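Local structure of OxyR (Porphyromonas gingivalis, 3HO7) at residues D77-Y82 with V186-L191; A16-I21 with A64-K69; L26-P31 with S212-D217. The protein probably binds DNA as a redox-sensitive transcription activator of the LysR family, this chain being its regulatory domain. One frame throughout, in Å; residues are numbered along the deposited sequence.

Overall arrangement
The three contacts lie within one regulatory domain of the periplasmic-binding-protein-like fold, and two of them belong to a single sheet. Contact 1 pairs strands 75-89 and 184-194; contact 2 pairs strands 11-17 and 63-66, and strand 63-66 is itself the antiparallel neighbour of 184-194. Their centres are about 9 Å apart, and Arg187 and Glu188 reach Thr20 and Lys69 of contact 2. Contact 3, centred about 13 Å from contact 1 and 15 Å from contact 2, sets helix 22-36 against the loop following helix 200-211. Along the chain contact 2 closes before contact 1 opens, whereas contact 3 encloses contact 1 and alternates with contact 2, joining early and late chain segments.

Contact 1 (D77-Y82 with V186-L191); sequences DDLLYY and VREVRL
Val189 O is gripped twice: Leu80 N donates to it at 2.9 Å and Tyr81 N at 3.2 Å, both close to the carbonyl plane. Two successive residues facing one define a classic beta bulge, which shifts the register by one in this antiparallel pair. Val189 N answers with a bond to Tyr81 O at 2.8 Å, nearly along the C=O axis, and Asp78 and Leu191 exchange two further backbone bonds.

On the face bearing Tyr81 and Val189, their side chains lie together. With CG in the crowded position between N and C (chi1 59°), the Tyr81 ring lies beside Val189, whose CB stands 3.5 Å from the ring centroid in a CH-pi contact while both methyls flank the phenolic end.

A salt-bridge network joins Asp77, Arg190 and Glu188, the last on the face it shares with Tyr82. Bent at chi3 (67°), Arg190 brings NE to Asp77 OD1 at a very short 2.4 Å, on the anti lone pair, with carboxylate and guanidinium planes nearly perpendicular (89°). Arg190 NH1 reaches Glu188 OE1 at 2.7 Å, and one guanidinium face lies over the Asp78-Leu79 peptide. A water joins the same Glu188 oxygen to Tyr82 OH. The arginine probably offsets the repulsion between the two acids.

Leu80 packs on Ile207 and Leu210 of helix 200-211, where Arg203 pairs with Asp78. Strand 184-194 is bordered further by strand 63-66, through Arg190 and Ile66, and by strand 225-227 beside Val186.

Contact 2 (A16-I21 with A64-K69); sequences AVLPTI and AIIASK
Ile65 can be traced from its base outward. Ile65 CB stands 3.8 Å from Ala16 O, and CG1, anti to its own carbonyl carbon (chi1 -52°), passes that same oxygen at an equal distance. From there the chain runs extended (chi2 172°) until Ile65 CD1 meets Val17 CG2 at 3.5 Å, the two side chains lying alongside and pointing the same way. Ile65 CG2, the other branch, turns toward the loop after strand 11-17 and touches Ile21 CD1 at 3.9 Å.

Beneath this apolar row the backbones pair in parallel. Ile65 N donates an almost straight bond (176°) to Ala16 O at 2.9 Å, from above the carbonyl plane; a weak one runs from Leu18 N to Ile65 O. Beyond the strand ends Leu18 leans across, its CD2 3.6 Å from Ala67 CB. Ile21 N closes a turn on Leu18 O, and Ile21 itself stands at the N-cap position of helix 22-36.

Cys52 and Leu56 of helix 49-58 cover the face bearing Ala16 and Ala64, whereas Val189 meets Ile65 on the other. Parallel strands linked through helix 22-36, strand 40-46 and helix 49-58, as beta-alpha-beta crossovers, are typical of the alpha/beta subdomains of periplasmic-binding-protein-like folds.

Contact 3 (L26-P31 with S212-D217); sequences LPRVFP and SAVPSD
Arg28 lays its aliphatic chain along the carbonyl of Ala213, with CB 3.7 Å and CD 3.6 Å from Ala213 O, before its tip bonds to that same oxygen. CG is anti to the carbonyl carbon of Arg28 (chi1 -60°), and the chain stays extended as far as NE. A roughly perpendicular last torsion (chi4 -94°) then turns the guanidinium so that NH1 faces the loop. Arg28 NH1 donates to Ala213 O at 3.1 Å with an N-H...O angle of 152°. The oxygen lies at the edge of the guanidinium, close to its plane, and the donor in turn lies in the carbonyl plane, so the bond runs near the plane of both groups. Pro215 crosses the arginine at about a right angle, its CD 3.8 Å from Arg28 NH1.

Helix 22-36, which carries Arg28, follows the first strand of the alpha/beta subdomain, whereas residues 212-217 follow helix 200-211 and precede strand 225-227; the contact thus ties together parts of a LysR regulatory domain some 180 residues apart. Pro27 and Pro31 lack the backbone N-H of other helix residues, and the helix is kinked here, although Phe30 N still bonds to Leu26 O at 2.9 Å.

The residue after the arginine supplies the apolar half. Val29 CG1 touches Ala213 CB at 3.6 Å, and Leu25 and Ile32 of the same helix also border that methyl, making a small hydrophobic seat for the alanine. Leu26, Pro27 and Phe30 meet the second subunit: Leu26 packs on Tyr140 of that subunit, and Pro27 O accepts a hydrogen bond from its Gln156.

Contact 1 (D77-Y82 with V186-L191)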
loop_
_atom_site.group_PDB
_atom_site.type_symbol
_atom_site.label_atom_id
_atom_site.label_comp_id
_atom_site.label_asym_id
_atom_site.label_seq_id
_atom_site.Cartn_x
_atom_site.Cartn_y
_atom_site.Cartn_z
ATOM N N ASP A 77 13.764 10.769 18.940
ATOM C CA ASP A 77 12.663 11.227 18.108
ATOM C C ASP A 77 11.926 12.408 18.722
ATOM O O ASP A 77 12.048 12.685 19.915
ATOM C CB ASP A 77 11.687 10.081 17.831
ATOM C CG ASP A 77 11.336 9.301 19.084
ATOM O OD1 ASP A 77 10.283 9.591 19.690
ATOM O OD2 ASP A 77 12.123 8.408 19.465
ATOM N N ASP A 78 11.154 13.097 17.890
ATOM C CA ASP A 78 10.406 14.266 18.318
ATOM C C ASP A 78 8.982 14.188 17.789
ATOM O O ASP A 78 8.743 13.689 16.689
ATOM C CB ASP A 78 11.082 15.540 17.811
ATOM C CG ASP A 78 12.438 15.773 18.447
ATOM O OD1 ASP A 78 12.498 15.940 19.685
ATOM O OD2 ASP A 78 13.445 15.791 17.708
ATOM N N LEU A 79 8.036 14.681 18.579
ATOM C CA LEU A 79 6.636 14.648 18.192
ATOM C C LEU A 79 6.366 15.542 16.986
ATOM O O LEU A 79 6.829 16.682 16.923
ATOM C CB LEU A 79 5.748 15.066 19.368
ATOM C CG LEU A 79 4.239 15.088 19.117
ATOM C CD1 LEU A 79 3.737 13.698 18.733
ATOM C CD2 LEU A 79 3.499 15.609 20.338
ATOM N N LEU A 80 5.627 15.009 16.023
ATOM C CA LEU A 80 5.180 15.796 14.883
ATOM C C LEU A 80 3.693 16.088 15.030
ATOM O O LEU A 80 3.268 17.239 14.960
ATOM C CB LEU A 80 5.463 15.064 13.571
ATOM C CG LEU A 80 6.941 14.776 13.297
ATOM C CD1 LEU A 80 7.121 14.113 11.942
ATOM C CD2 LEU A 80 7.752 16.065 13.383
ATOM N N TYR A 81 2.910 15.037 15.259
ATOM C CA TYR A 81 1.474 15.184 15.460
ATOM C C TYR A 81 0.840 13.882 15.937
ATOM O O TYR A 81 1.404 12.799 15.744
ATOM C CB TYR A 81 0.794 15.652 14.171
ATOM C CG TYR A 81 0.977 14.717 12.996
ATOM C CD1 TYR A 81 0.001 13.786 12.663
ATOM C CD2 TYR A 81 2.123 14.772 12.216
ATOM C CE1 TYR A 81 0.166 12.932 11.585
ATOM C CE2 TYR A 81 2.300 13.923 11.140
ATOM C CZ TYR A 81 1.320 13.007 10.828
ATOM O OH TYR A 81 1.506 12.165 9.753
ATOM N N TYR A 82 -0.326 13.998 16.563
ATOM C CA TYR A 82 -1.123 12.835 16.929
ATOM C C TYR A 82 -2.131 12.572 15.825
ATOM O O TYR A 82 -2.458 13.463 15.046
ATOM C CB TYR A 82 -1.842 13.061 18.260
ATOM C CG TYR A 82 -0.914 13.185 19.443
ATOM C CD1 TYR A 82 -0.551 14.431 19.937
ATOM C CD2 TYR A 82 -0.395 12.056 20.065
ATOM C CE1 TYR A 82 0.300 14.549 21.017
ATOM C CE2 TYR A 82 0.457 12.166 21.148
ATOM C CZ TYR A 82 0.801 13.416 21.619
ATOM O OH TYR A 82 1.650 13.540 22.693
ATOM N N VAL A 186 -5.433 7.175 19.522
ATOM C CA VAL A 186 -4.576 7.966 18.651
ATOM C C VAL A 186 -3.178 7.366 18.598
ATOM O O VAL A 186 -2.692 6.804 19.581
ATOM C CB VAL A 186 -4.454 9.425 19.133
ATOM C CG1 VAL A 186 -5.807 9.948 19.577
ATOM C CG2 VAL A 186 -3.442 9.527 20.264
ATOM N N ARG A 187 -2.536 7.483 17.441
ATOM C CA ARG A 187 -1.126 7.150 17.343
ATOM C C ARG A 187 -0.340 8.448 17.272
ATOM O O ARG A 187 -0.891 9.499 16.946
ATOM C CB ARG A 187 -0.840 6.291 16.110
ATOM C CG ARG A 187 -0.878 7.045 14.797
ATOM C CD ARG A 187 -0.515 6.124 13.654
ATOM N NE ARG A 187 -0.699 6.764 12.359
ATOM C CZ ARG A 187 -0.477 6.157 11.200
ATOM N NH1 ARG A 187 -0.064 4.898 11.185
ATOM N NH2 ARG A 187 -0.670 6.808 10.060
ATOM N N GLU A 188 0.945 8.375 17.590
ATOM C CA GLU A 188 1.802 9.545 17.508
ATOM C C GLU A 188 2.747 9.402 16.329
ATOM O O GLU A 188 3.467 8.410 16.218
ATOM C CB GLU A 188 2.589 9.737 18.805
ATOM C CG GLU A 188 3.519 8.587 19.145
ATOM C CD GLU A 188 4.206 8.769 20.482
ATOM O OE1 GLU A 188 4.653 9.898 20.777
ATOM O OE2 GLU A 188 4.297 7.780 21.242
ATOM N N VAL A 189 2.719 10.385 15.436
ATOM C CA VAL A 189 3.638 10.423 14.312
ATOM C C VAL A 189 4.851 11.244 14.728
ATOM O O VAL A 189 4.712 12.389 15.151
ATOM C CB VAL A 189 2.975 11.042 13.066
ATOM C CG1 VAL A 189 3.948 11.066 11.900
ATOM C CG2 VAL A 189 1.716 10.265 12.697
ATOM N N ARG A 190 6.033 10.649 14.626
ATOM C CA ARG A 190 7.244 11.276 15.134
ATOM C C ARG A 190 8.358 11.241 14.100
ATOM O O ARG A 190 8.340 10.420 13.186
ATOM C CB ARG A 190 7.700 10.582 16.421
ATOM C CG ARG A 190 6.595 10.451 17.466
ATOM C CD ARG A 190 7.089 9.774 18.737
ATOM N NE ARG A 190 8.067 10.593 19.445
ATOM C CZ ARG A 190 7.749 11.551 20.308
ATOM N NH1 ARG A 190 6.476 11.813 20.572
ATOM N NH2 ARG A 190 8.705 12.245 20.905
ATOM N N LEU A 191 9.323 12.142 14.242
ATOM C CA LEU A 191 10.482 12.154 13.360
ATOM C C LEU A 191 11.692 11.637 14.121
ATOM O O LEU A 191 12.128 12.246 15.099
ATOM C CB LEU A 191 10.757 13.565 12.837
ATOM C CG LEU A 191 11.562 13.626 11.534
ATOM C CD1 LEU A 191 12.112 15.027 11.308
ATOM C CD2 LEU A 191 12.688 12.609 11.548
HETATM O O HOH W 1 3.811 12.083 23.064
#

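Contact 2 (A16-I21 with A64-K69)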
loop_
_atom_site.group_PDB
_atom_site.type_symbol
_atom_site.label_atom_id
_atom_site.label_comp_id
_atom_site.label_asym_id
_atom_site.label_seq_id
_atom_site.Cartn_x
_atom_site.Cartn_y
_atom_site.Cartn_z
ATOM N N ALA A 16 13.166 8.033 5.521
ATOM C CA ALA A 16 12.239 6.921 5.416
ATOM C C ALA A 16 10.875 7.331 5.953
ATOM O O ALA A 16 10.763 8.262 6.753
ATOM C CB ALA A 16 12.767 5.715 6.174
ATOM N N VAL A 17 9.839 6.638 5.503
ATOM C CA VAL A 17 8.487 6.923 5.946
ATOM C C VAL A 17 7.691 5.632 6.007
ATOM O O VAL A 17 7.831 4.766 5.143
ATOM C CB VAL A 17 7.781 7.913 5.000
ATOM C CG1 VAL A 17 6.409 8.287 5.544
ATOM C CG2 VAL A 17 8.640 9.151 4.798
ATOM N N LEU A 18 6.862 5.503 7.036
ATOM C CA LEU A 18 6.005 4.335 7.168
ATOM C C LEU A 18 4.990 4.259 6.039
ATOM O O LEU A 18 4.523 5.284 5.537
ATOM C CB LEU A 18 5.289 4.335 8.517
ATOM C CG LEU A 18 6.121 3.820 9.693
ATOM C CD1 LEU A 18 7.462 4.530 9.750
ATOM C CD2 LEU A 18 5.357 3.972 11.002
ATOM N N PRO A 19 4.641 3.033 5.634
ATOM C CA PRO A 19 3.653 2.821 4.588
ATOM C C PRO A 19 2.280 3.288 5.039
ATOM O O PRO A 19 1.428 3.599 4.209
ATOM C CB PRO A 19 3.647 1.298 4.406
ATOM C CG PRO A 19 4.882 0.802 5.089
ATOM C CD PRO A 19 5.148 1.768 6.186
ATOM N N THR A 20 2.068 3.325 6.352
ATOM C CA THR A 20 0.797 3.770 6.909
ATOM C C THR A 20 0.786 5.277 7.164
ATOM O O THR A 20 -0.169 5.813 7.733
ATOM C CB THR A 20 0.457 3.020 8.214
ATOM O OG1 THR A 20 1.603 3.011 9.077
ATOM C CG2 THR A 20 0.056 1.582 7.904
ATOM N N ILE A 21 1.850 5.952 6.739
ATOM C CA ILE A 21 1.941 7.406 6.847
ATOM C C ILE A 21 2.142 8.023 5.466
ATOM O O ILE A 21 1.492 9.006 5.110
ATOM C CB ILE A 21 3.125 7.839 7.745
ATOM C CG1 ILE A 21 2.940 7.343 9.180
ATOM C CG2 ILE A 21 3.290 9.355 7.728
ATOM C CD1 ILE A 21 4.042 7.795 10.113
ATOM N N ALA A 64 13.785 9.395 9.956
ATOM C CA ALA A 64 12.685 8.471 9.735
ATOM C C ALA A 64 11.392 8.983 10.352
ATOM O O ALA A 64 11.363 9.397 11.512
ATOM C CB ALA A 64 13.027 7.091 10.285
ATOM N N ILE A 65 10.326 8.953 9.561
ATOM C CA ILE A 65 8.996 9.303 10.031
ATOM C C ILE A 65 8.294 8.027 10.470
ATOM O O ILE A 65 8.044 7.135 9.659
ATOM C CB ILE A 65 8.181 9.995 8.927
ATOM C CG1 ILE A 65 8.978 11.161 8.334
ATOM C CG2 ILE A 65 6.842 10.470 9.469
ATOM C CD1 ILE A 65 8.335 11.787 7.113
ATOM N N ILE A 66 7.994 7.937 11.761
ATOM C CA ILE A 66 7.439 6.718 12.332
ATOM C C ILE A 66 6.172 6.998 13.134
ATOM O O ILE A 66 5.835 8.154 13.391
ATOM C CB ILE A 66 8.468 6.014 13.232
ATOM C CG1 ILE A 66 8.893 6.941 14.373
ATOM C CG2 ILE A 66 9.679 5.580 12.414
ATOM C CD1 ILE A 66 9.923 6.337 15.309
ATOM N N ALA A 67 5.477 5.932 13.526
ATOM C CA ALA A 67 4.227 6.053 14.269
ATOM C C ALA A 67 4.388 5.555 15.703
ATOM O O ALA A 67 3.506 4.885 16.242
ATOM C CB ALA A 67 3.118 5.286 13.561
ATOM N N SER A 68 5.520 5.884 16.314
ATOM C CA SER A 68 5.819 5.452 17.672
ATOM C C SER A 68 7.172 5.995 18.117
ATOM O O SER A 68 7.957 6.470 17.297
ATOM C CB SER A 68 5.833 3.925 17.748
ATOM O OG SER A 68 6.848 3.390 16.915
ATOM N N LYS A 69 7.440 5.923 19.418
ATOM C CA LYS A 69 8.757 6.268 19.932
ATOM C C LYS A 69 9.744 5.188 19.512
ATOM O O LYS A 69 9.397 4.007 19.461
ATOM C CB LYS A 69 8.732 6.410 21.457
ATOM C CG LYS A 69 7.952 7.620 21.951
ATOM C CD LYS A 69 7.893 7.673 23.470
ATOM C CE LYS A 69 7.027 8.830 23.942
ATOM N NZ LYS A 69 5.618 8.673 23.485
#

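Contact 3 (L26-P31 with S212-D217)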
loop_
_atom_site.group_PDB
_atom_site.type_symbol
_atom_site.label_atom_id
_atom_site.label_comp_id
_atom_site.label_asym_id
_atom_site.label_seq_id
_atom_site.Cartn_x
_atom_site.Cartn_y
_atom_site.Cartn_z
ATOM N N LEU A 26 2.754 12.618 2.871
ATOM C CA LEU A 26 3.631 13.119 1.815
ATOM C C LEU A 26 2.931 14.012 0.790
ATOM O O LEU A 26 3.484 15.029 0.371
ATOM C CB LEU A 26 4.378 11.966 1.138
ATOM C CG LEU A 26 5.290 11.198 2.100
ATOM C CD1 LEU A 26 6.055 10.109 1.367
ATOM C CD2 LEU A 26 6.245 12.143 2.820
ATOM N N PRO A 27 1.710 13.641 0.375
ATOM C CA PRO A 27 1.007 14.530 -0.540
ATOM C C PRO A 27 0.989 15.964 -0.012
ATOM O O PRO A 27 1.041 16.913 -0.795
ATOM C CB PRO A 27 -0.407 13.952 -0.561
ATOM C CG PRO A 27 -0.203 12.496 -0.324
ATOM C CD PRO A 27 0.964 12.396 0.626
ATOM N N ARG A 28 0.927 16.113 1.307
ATOM C CA ARG A 28 0.855 17.434 1.931
ATOM C C ARG A 28 2.220 18.111 2.023
ATOM O O ARG A 28 2.325 19.334 1.919
ATOM C CB ARG A 28 0.257 17.324 3.334
ATOM C CG ARG A 28 -1.145 16.745 3.376
ATOM C CD ARG A 28 -1.459 16.198 4.759
ATOM N NE ARG A 28 -2.893 16.047 4.970
ATOM C CZ ARG A 28 -3.661 16.970 5.539
ATOM N NH1 ARG A 28 -3.131 18.111 5.958
ATOM N NH2 ARG A 28 -4.959 16.752 5.692
ATOM N N VAL A 29 3.265 17.313 2.220
ATOM C CA VAL A 29 4.597 17.851 2.493
ATOM C C VAL A 29 5.400 18.181 1.235
ATOM O O VAL A 29 6.186 19.130 1.225
ATOM C CB VAL A 29 5.423 16.887 3.373
ATOM C CG1 VAL A 29 4.596 16.411 4.557
ATOM C CG2 VAL A 29 5.914 15.704 2.551
ATOM N N PHE A 30 5.210 17.395 0.181
ATOM C CA PHE A 30 6.020 17.536 -1.028
ATOM C C PHE A 30 6.058 18.967 -1.567
ATOM O O PHE A 30 7.133 19.495 -1.856
ATOM C CB PHE A 30 5.559 16.545 -2.100
ATOM C CG PHE A 30 6.166 15.177 -1.953
ATOM C CD1 PHE A 30 6.802 14.812 -0.776
ATOM C CD2 PHE A 30 6.089 14.253 -2.982
ATOM C CE1 PHE A 30 7.362 13.556 -0.633
ATOM C CE2 PHE A 30 6.645 12.994 -2.845
ATOM C CZ PHE A 30 7.281 12.645 -1.670
ATOM N N PRO A 31 4.884 19.596 -1.704
ATOM C CA PRO A 31 4.823 20.986 -2.150
ATOM C C PRO A 31 5.566 21.923 -1.202
ATOM O O PRO A 31 6.183 22.890 -1.646
ATOM C CB PRO A 31 3.322 21.291 -2.134
ATOM C CG PRO A 31 2.669 19.961 -2.307
ATOM C CD PRO A 31 3.545 19.000 -1.559
ATOM N N SER A 212 3.946 21.742 10.016
ATOM C CA SER A 212 3.172 22.742 9.289
ATOM C C SER A 212 2.367 22.104 8.162
ATOM O O SER A 212 1.569 22.770 7.501
ATOM C CB SER A 212 4.089 23.825 8.718
ATOM O OG SER A 212 4.667 23.407 7.492
ATOM N N ALA A 213 2.591 20.812 7.940
ATOM C CA ALA A 213 1.910 20.087 6.874
ATOM C C ALA A 213 0.532 19.610 7.314
ATOM O O ALA A 213 -0.274 19.177 6.492
ATOM C CB ALA A 213 2.757 18.910 6.410
ATOM N N VAL A 214 0.262 19.697 8.612
ATOM C CA VAL A 214 -1.023 19.258 9.149
ATOM C C VAL A 214 -1.679 20.331 10.018
ATOM O O VAL A 214 -1.003 21.220 10.538
ATOM C CB VAL A 214 -0.877 17.947 9.954
ATOM C CG1 VAL A 214 -0.292 16.854 9.073
ATOM C CG2 VAL A 214 -0.007 18.166 11.184
ATOM N N PRO A 215 -3.009 20.254 10.165
ATOM C CA PRO A 215 -3.755 21.186 11.004
ATOM C C PRO A 215 -3.167 21.247 12.410
ATOM O O PRO A 215 -2.822 20.212 12.981
ATOM C CB PRO A 215 -5.156 20.576 11.036
ATOM C CG PRO A 215 -5.262 19.829 9.754
ATOM C CD PRO A 215 -3.889 19.270 9.513
ATOM N N SER A 216 -3.063 22.453 12.960
ATOM C CA SER A 216 -2.415 22.662 14.253
ATOM C C SER A 216 -3.095 21.906 15.392
ATOM O O SER A 216 -2.434 21.486 16.341
ATOM C CB SER A 216 -2.337 24.156 14.583
ATOM O OG SER A 216 -3.630 24.721 14.696
ATOM N N ASP A 217 -4.410 21.739 15.301
ATOM C CA ASP A 217 -5.150 20.986 16.310
ATOM C C ASP A 217 -4.495 19.636 16.592
ATOM O O ASP A 217 -4.521 19.150 17.724
ATOM C CB ASP A 217 -6.600 20.771 15.873
ATOM C CG ASP A 217 -7.479 21.975 16.148
ATOM O OD1 ASP A 217 -6.938 23.057 16.464
ATOM O OD2 ASP A 217 -8.716 21.835 16.050
#